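Local structure of 5-oxopent-3-ene-1,2,5-tricarboxylate decarboxylase (Exiguobacterium antarcticum B7, 6IYM) at residues K4-E9 with G22-V27. The protein belongs to the fumarylacetoacetate hydrolase family of metal-binding enzymes, with a magnesium ion bound in its larger C-terminal domain. Residues are numbered along the deposited sequence; the frame is centred on the assembly and turned at random.
Sequences KWFRFE and GHRYDV
W5, F6 and F8 meet R24, D26 and V27 where the touching parts of segments 4-9 and 22-27 run 96° apart, with no hydrogen bond between them. Both pair antiparallel with strand 13-20, making the three-stranded N-terminal meander of this fumarylacetoacetate hydrolase-family chain; strand 13-20 lies between the two, which meet through side chains alone, and strand 4-10 also pairs with strand 178-186. F6 fits because its flat ring receives both alkyl and cationic parts of R24: F6 CZ lies 3.7 Å from R24 CD. R24 CZ sits 4.9 Å from the F6 ring centroid, an off-centre cation-pi contact with the planes tilted 47°. Partly exposed R24, bent at chi3, passes obliquely by the ring at CE1 and CZ while its guanidinium reaches E19 in a salt bridge. W5's buried indole gives V27 and F148 a broad apolar surface, V27 CG2 touching W5 CZ3 at 3.8 Å. D26 is buried, yet OD2 pairs with R15, OD1 bonds to T28 OG1, and the carboxylate caps a backbone N in the turn leading into a helix. Its chi1 of 172° directs OD2 to the F8 ring edge, whose slightly positive C-H groups suit an anion; the planes are nearly perpendicular, with F8 CZ 3.7 Å from D26 OD2.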
loop_
_atom_site.group_PDB
_atom_site.type_symbol
_atom_site.label_atom_id
_atom_site.label_comp_id
_atom_site.label_asym_id
_atom_site.label_seq_id
_atom_site.Cartn_x
_atom_site.Cartn_y
_atom_site.Cartn_z
ATOM N N LYS A 4 8.301 -22.652 13.397
ATOM C CA LYS A 4 7.519 -22.033 12.296
ATOM C C LYS A 4 6.211 -21.552 12.906
ATOM O O LYS A 4 5.716 -22.237 13.807
ATOM C CB LYS A 4 7.275 -23.018 11.152
ATOM C CG LYS A 4 8.525 -23.738 10.669
ATOM C CD LYS A 4 8.327 -24.531 9.388
ATOM C CE LYS A 4 9.455 -25.506 9.131
ATOM N NZ LYS A 4 9.411 -26.039 7.754
ATOM N N TRP A 5 5.723 -20.386 12.484
ATOM C CA TRP A 5 4.471 -19.787 13.007
ATOM C C TRP A 5 3.420 -19.842 11.914
ATOM O O TRP A 5 3.763 -19.543 10.758
ATOM C CB TRP A 5 4.684 -18.338 13.443
ATOM C CG TRP A 5 5.529 -18.157 14.657
ATOM C CD1 TRP A 5 6.878 -17.992 14.725
ATOM C CD2 TRP A 5 5.043 -18.076 15.995
ATOM N NE1 TRP A 5 7.269 -17.840 16.023
ATOM C CE2 TRP A 5 6.164 -17.879 16.824
ATOM C CE3 TRP A 5 3.771 -18.144 16.562
ATOM C CZ2 TRP A 5 6.043 -17.765 18.208
ATOM C CZ3 TRP A 5 3.654 -18.037 17.931
ATOM C CH2 TRP A 5 4.773 -17.842 18.741
ATOM N N PHE A 6 2.182 -20.146 12.278
ATOM C CA PHE A 6 1.033 -20.040 11.353
ATOM C C PHE A 6 -0.220 -19.694 12.145
ATOM O O PHE A 6 -0.210 -19.718 13.405
ATOM C CB PHE A 6 0.857 -21.330 10.549
ATOM C CG PHE A 6 0.782 -22.591 11.368
ATOM C CD1 PHE A 6 1.938 -23.265 11.733
ATOM C CD2 PHE A 6 -0.446 -23.102 11.768
ATOM C CE1 PHE A 6 1.868 -24.437 12.469
ATOM C CE2 PHE A 6 -0.517 -24.265 12.519
ATOM C CZ PHE A 6 0.642 -24.934 12.860
ATOM N N ARG A 7 -1.221 -19.276 11.381
ATOM C CA ARG A 7 -2.627 -19.157 11.796
ATOM C C ARG A 7 -3.344 -20.346 11.148
ATOM O O ARG A 7 -2.972 -20.686 10.001
ATOM C CB ARG A 7 -3.139 -17.790 11.344
ATOM C CG ARG A 7 -4.009 -17.063 12.356
ATOM C CD ARG A 7 -4.167 -15.604 12.023
ATOM N NE ARG A 7 -4.283 -15.381 10.594
ATOM C CZ ARG A 7 -5.340 -14.882 9.973
ATOM N NH1 ARG A 7 -6.398 -14.507 10.655
ATOM N NH2 ARG A 7 -5.330 -14.737 8.660
ATOM N N PHE A 8 -4.269 -20.997 11.863
ATOM C CA PHE A 8 -5.147 -22.069 11.319
ATOM C C PHE A 8 -6.587 -21.826 11.771
ATOM O O PHE A 8 -6.777 -21.099 12.765
ATOM C CB PHE A 8 -4.652 -23.446 11.757
ATOM C CG PHE A 8 -4.771 -23.749 13.232
ATOM C CD1 PHE A 8 -5.913 -24.350 13.745
ATOM C CD2 PHE A 8 -3.719 -23.489 14.097
ATOM C CE1 PHE A 8 -6.002 -24.675 15.090
ATOM C CE2 PHE A 8 -3.808 -23.811 15.443
ATOM C CZ PHE A 8 -4.946 -24.406 15.937
ATOM N N GLU A 9 -7.547 -22.434 11.071
ATOM C CA GLU A 9 -9.005 -22.249 11.285
ATOM C C GLU A 9 -9.534 -23.325 12.239
ATOM O O GLU A 9 -9.195 -24.517 12.047
ATOM C CB GLU A 9 -9.742 -22.321 9.951
ATOM C CG GLU A 9 -11.250 -22.416 10.081
ATOM C CD GLU A 9 -11.933 -22.636 8.744
ATOM O OE1 GLU A 9 -11.349 -22.211 7.720
ATOM O OE2 GLU A 9 -13.024 -23.254 8.720
ATOM N N GLY A 22 8.348 -31.377 13.059
ATOM C CA GLY A 22 7.410 -32.249 12.319
ATOM C C GLY A 22 5.976 -32.271 12.840
ATOM O O GLY A 22 5.125 -32.823 12.114
ATOM N N HIS A 23 5.687 -31.751 14.040
ATOM C CA HIS A 23 4.309 -31.729 14.617
ATOM C C HIS A 23 3.874 -30.294 14.895
ATOM O O HIS A 23 4.741 -29.436 15.150
ATOM C CB HIS A 23 4.195 -32.541 15.913
ATOM C CG HIS A 23 4.982 -33.805 15.913
ATOM N ND1 HIS A 23 6.125 -33.960 16.680
ATOM C CD2 HIS A 23 4.809 -34.959 15.236
ATOM C CE1 HIS A 23 6.619 -35.162 16.478
ATOM N NE2 HIS A 23 5.827 -35.797 15.598
ATOM N N ARG A 24 2.562 -30.090 14.942
ATOM C CA ARG A 24 1.913 -28.759 14.972
ATOM C C ARG A 24 1.136 -28.594 16.283
ATOM O O ARG A 24 0.002 -29.131 16.393
ATOM C CB ARG A 24 1.052 -28.626 13.715
ATOM C CG ARG A 24 1.873 -28.758 12.445
ATOM C CD ARG A 24 1.211 -28.168 11.223
ATOM N NE ARG A 24 2.239 -27.600 10.356
ATOM C CZ ARG A 24 2.078 -27.307 9.071
ATOM N NH1 ARG A 24 0.917 -27.540 8.476
ATOM N NH2 ARG A 24 3.092 -26.794 8.387
ATOM N N TYR A 25 1.731 -27.858 17.226
ATOM C CA TYR A 25 1.150 -27.542 18.553
ATOM C C TYR A 25 0.334 -26.257 18.396
ATOM O O TYR A 25 0.792 -25.349 17.669
ATOM C CB TYR A 25 2.256 -27.449 19.613
ATOM C CG TYR A 25 3.373 -28.436 19.394
ATOM C CD1 TYR A 25 3.180 -29.794 19.600
ATOM C CD2 TYR A 25 4.610 -28.025 18.920
ATOM C CE1 TYR A 25 4.191 -30.713 19.363
ATOM C CE2 TYR A 25 5.631 -28.932 18.677
ATOM C CZ TYR A 25 5.425 -30.284 18.899
ATOM O OH TYR A 25 6.427 -31.182 18.654
ATOM N N ASP A 26 -0.851 -26.214 19.012
ATOM C CA ASP A 26 -1.669 -24.981 19.172
ATOM C C ASP A 26 -1.117 -24.193 20.372
ATOM O O ASP A 26 -1.223 -24.690 21.501
ATOM C CB ASP A 26 -3.150 -25.341 19.311
ATOM C CG ASP A 26 -4.035 -24.163 19.663
ATOM O OD1 ASP A 26 -3.478 -23.080 19.953
ATOM O OD2 ASP A 26 -5.276 -24.342 19.645
ATOM N N VAL A 27 -0.548 -23.008 20.138
ATOM C CA VAL A 27 0.197 -22.214 21.163
ATOM C C VAL A 27 -0.634 -21.012 21.612
ATOM O O VAL A 27 -0.111 -20.206 22.406
ATOM C CB VAL A 27 1.557 -21.714 20.644
ATOM C CG1 VAL A 27 2.453 -22.863 20.219
ATOM C CG2 VAL A 27 1.398 -20.689 19.526
#